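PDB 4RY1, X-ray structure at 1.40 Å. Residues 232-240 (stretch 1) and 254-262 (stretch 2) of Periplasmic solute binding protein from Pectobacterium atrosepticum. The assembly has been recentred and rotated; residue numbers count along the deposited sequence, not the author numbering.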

# COMPACT_ATOMS: atom_id res chain seq x y z
N VAL A 232 -0.34 12.62 -8.28
CA VAL A 232 -1.55 13.24 -7.70
C VAL A 232 -1.22 14.00 -6.41
O VAL A 232 -1.82 15.03 -6.13
CB VAL A 232 -2.67 12.21 -7.52
CG1 VAL A 232 -3.85 12.79 -6.75
CG2 VAL A 232 -3.17 11.80 -8.89
N TYR A 233 -0.21 13.53 -5.67
CA TYR A 233 0.22 14.23 -4.46
C TYR A 233 0.92 15.56 -4.76
O TYR A 233 1.29 16.31 -3.86
CB TYR A 233 1.06 13.33 -3.55
CG TYR A 233 2.24 12.61 -4.17
CD1 TYR A 233 3.50 13.20 -4.25
CD2 TYR A 233 2.11 11.30 -4.61
CE1 TYR A 233 4.57 12.51 -4.78
CE2 TYR A 233 3.17 10.60 -5.13
CZ TYR A 233 4.40 11.21 -5.22
OH TYR A 233 5.46 10.51 -5.75
N GLU A 234 1.06 15.88 -6.04
CA GLU A 234 1.61 17.17 -6.52
C GLU A 234 0.60 18.03 -7.31
O GLU A 234 0.96 19.15 -7.72
CB GLU A 234 2.86 16.96 -7.40
CG GLU A 234 4.05 16.38 -6.67
CD GLU A 234 5.11 15.79 -7.58
OE1 GLU A 234 5.19 16.20 -8.75
OE2 GLU A 234 5.87 14.90 -7.13
N ILE A 235 -0.62 17.56 -7.54
CA ILE A 235 -1.57 18.38 -8.32
C ILE A 235 -2.29 19.39 -7.44
O ILE A 235 -2.52 19.16 -6.25
CB ILE A 235 -2.58 17.59 -9.19
CG1 ILE A 235 -3.63 16.88 -8.33
CG2 ILE A 235 -1.85 16.62 -10.13
CD1 ILE A 235 -4.70 16.13 -9.12
N ARG A 236 -2.66 20.50 -8.05
CA ARG A 236 -3.21 21.62 -7.30
C ARG A 236 -4.49 21.24 -6.55
O ARG A 236 -4.66 21.68 -5.42
CB ARG A 236 -3.48 22.82 -8.22
N PRO A 237 -5.39 20.45 -7.18
CA PRO A 237 -6.58 20.12 -6.40
C PRO A 237 -6.35 19.35 -5.11
O PRO A 237 -7.16 19.48 -4.18
CB PRO A 237 -7.41 19.29 -7.37
CG PRO A 237 -7.05 19.84 -8.71
CD PRO A 237 -5.55 20.05 -8.59
N TRP A 238 -5.28 18.57 -5.01
CA TRP A 238 -4.93 17.93 -3.73
C TRP A 238 -4.33 18.95 -2.76
O TRP A 238 -4.75 19.08 -1.61
CB TRP A 238 -3.98 16.75 -3.93
CG TRP A 238 -3.48 16.13 -2.65
CD1 TRP A 238 -2.18 16.05 -2.23
CD2 TRP A 238 -4.28 15.50 -1.64
NE1 TRP A 238 -2.12 15.42 -1.00
CE2 TRP A 238 -3.39 15.06 -0.62
CE3 TRP A 238 -5.64 15.25 -1.48
CZ2 TRP A 238 -3.83 14.41 0.53
CZ3 TRP A 238 -6.09 14.62 -0.34
CH2 TRP A 238 -5.19 14.20 0.65
N ILE A 239 -3.35 19.68 -3.26
CA ILE A 239 -2.61 20.62 -2.44
C ILE A 239 -3.59 21.68 -1.92
O ILE A 239 -3.52 22.08 -0.76
CB ILE A 239 -1.44 21.25 -3.23
CG1 ILE A 239 -0.36 20.18 -3.51
CG2 ILE A 239 -0.83 22.42 -2.46
CD1 ILE A 239 0.77 20.63 -4.41
N ASN A 240 -4.52 22.13 -2.74
CA ASN A 240 -5.40 23.20 -2.26
C ASN A 240 -6.76 22.77 -1.67
O ASN A 240 -7.63 23.60 -1.43
CB ASN A 240 -5.55 24.28 -3.32
CG ASN A 240 -6.59 23.94 -4.37
OD1 ASN A 240 -7.20 22.87 -4.36
ND2 ASN A 240 -6.79 24.87 -5.28
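Stretch 2 (254-262) YTYSSNMPK

Stretch 2 enters on a helix that begins earlier in the chain, passes through a type I turn from Ser257 to Met260 and leaves extended through Met260 and Pro261. It runs in the same sense as stretch 1: Tyr233 lies nearest Tyr256 (CA to CA 5.1 Å), and Ile239 nearest Met260 (CA to CA 5.1 Å).

In the 3-10 segment, the CA-to-CB bond of Tyr233 points toward stretch 2. Thr255 CG2 sits over its ring, 3.6 Å from the centroid, while the edge of the Tyr233 ring meets the face of Tyr256, with ring centroids 5.2 Å apart and planes at 68°. Asn259 ND2 donates to Tyr233 O at 3.2 Å, nearly straight, so a side chain beyond the helix reads the stretch 1 backbone. One water joins Tyr233 O, Tyr256 O and Asn259 N; another links Glu234 OE2 to Asn259 ND2.

Ile235, at the N-cap position, Arg236, modelled only to CB, and Pro237 make no contact. The following helical residues return to the interface. Trp238 NE1 donates to Tyr256 O at 2.9 Å, and Met260 SD lies over its five-membered ring, 3.7 Å from the centroid: edge for polarity, face for sulfur. Finally, Ile239 CG2 packs 3.9 Å from Pro261 CD. In this contact, aromatic faces receive CG2, CB, SD or another ring's edge, and the backbone carbonyls of Tyr233 and Tyr256 are each met by a side-chain N-H.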

# COMPACT_ATOMS: atom_id res chain seq x y z
N TYR A 254 2.96 9.99 4.58
CA TYR A 254 4.05 10.98 4.54
C TYR A 254 4.20 11.53 3.13
O TYR A 254 4.33 12.73 2.93
CB TYR A 254 5.38 10.39 5.04
CG TYR A 254 5.58 10.45 6.54
CD1 TYR A 254 4.51 10.40 7.42
CD2 TYR A 254 6.85 10.56 7.06
CE1 TYR A 254 4.70 10.47 8.79
CE2 TYR A 254 7.05 10.62 8.43
CZ TYR A 254 5.96 10.58 9.29
OH TYR A 254 6.13 10.67 10.66
N THR A 255 4.15 10.65 2.14
CA THR A 255 4.23 11.07 0.74
C THR A 255 3.12 12.04 0.36
O THR A 255 3.34 13.06 -0.30
CB THR A 255 4.21 9.85 -0.19
OG1 THR A 255 5.31 8.99 0.12
CG2 THR A 255 4.27 10.29 -1.65
N TYR A 256 1.88 11.70 0.72
CA TYR A 256 0.74 12.58 0.38
C TYR A 256 0.68 13.86 1.20
O TYR A 256 0.09 14.86 0.78
CB TYR A 256 -0.61 11.82 0.41
CG TYR A 256 -0.75 11.00 -0.86
CD1 TYR A 256 0.02 9.87 -1.04
CD2 TYR A 256 -1.59 11.41 -1.90
CE1 TYR A 256 -0.05 9.13 -2.20
CE2 TYR A 256 -1.66 10.67 -3.09
CZ TYR A 256 -0.90 9.53 -3.23
OH TYR A 256 -0.88 8.77 -4.38
N SER A 257 1.34 13.84 2.36
CA SER A 257 1.43 15.02 3.21
C SER A 257 2.52 15.98 2.74
O SER A 257 2.49 17.16 3.08
CB SER A 257 1.73 14.58 4.64
OG SER A 257 0.60 14.00 5.25
N SER A 258 3.45 15.47 1.93
CA SER A 258 4.76 16.11 1.69
C SER A 258 4.66 17.49 1.04
O SER A 258 5.43 18.39 1.37
CB SER A 258 5.69 15.18 0.88
OG SER A 258 5.27 15.00 -0.48
N ASN A 259 3.69 17.67 0.16
CA ASN A 259 3.51 18.96 -0.55
C ASN A 259 2.30 19.80 -0.08
O ASN A 259 1.95 20.80 -0.72
CB ASN A 259 3.46 18.72 -2.07
CG ASN A 259 4.66 17.92 -2.58
OD1 ASN A 259 5.81 18.24 -2.28
ND2 ASN A 259 4.39 16.91 -3.38
N MET A 260 1.66 19.40 1.02
CA MET A 260 0.51 20.16 1.55
C MET A 260 0.98 21.51 2.16
O MET A 260 2.06 21.56 2.75
CB MET A 260 -0.24 19.36 2.63
CG MET A 260 -1.03 18.13 2.16
SD MET A 260 -2.13 18.31 0.73
CE MET A 260 -3.54 19.14 1.28
N PRO A 261 0.16 22.59 2.04
CA PRO A 261 0.54 23.84 2.71
C PRO A 261 0.62 23.65 4.22
O PRO A 261 -0.06 22.79 4.77
CB PRO A 261 -0.63 24.79 2.38
CG PRO A 261 -1.31 24.19 1.22
CD PRO A 261 -1.16 22.71 1.38
N LYS A 262 1.43 24.49 4.87
CA LYS A 262 1.70 24.41 6.32
C LYS A 262 0.43 24.42 7.21
O LYS A 262 0.38 23.74 8.24
CB LYS A 262 2.65 25.56 6.74
CG LYS A 262 1.96 26.76 7.39
CD LYS A 262 2.65 28.09 7.09
CE LYS A 262 1.65 29.24 7.17
NZ LYS A 262 1.99 30.36 6.27
O HOH W 1 1.47 16.35 -1.07
O HOH W 2 6.50 15.35 -4.51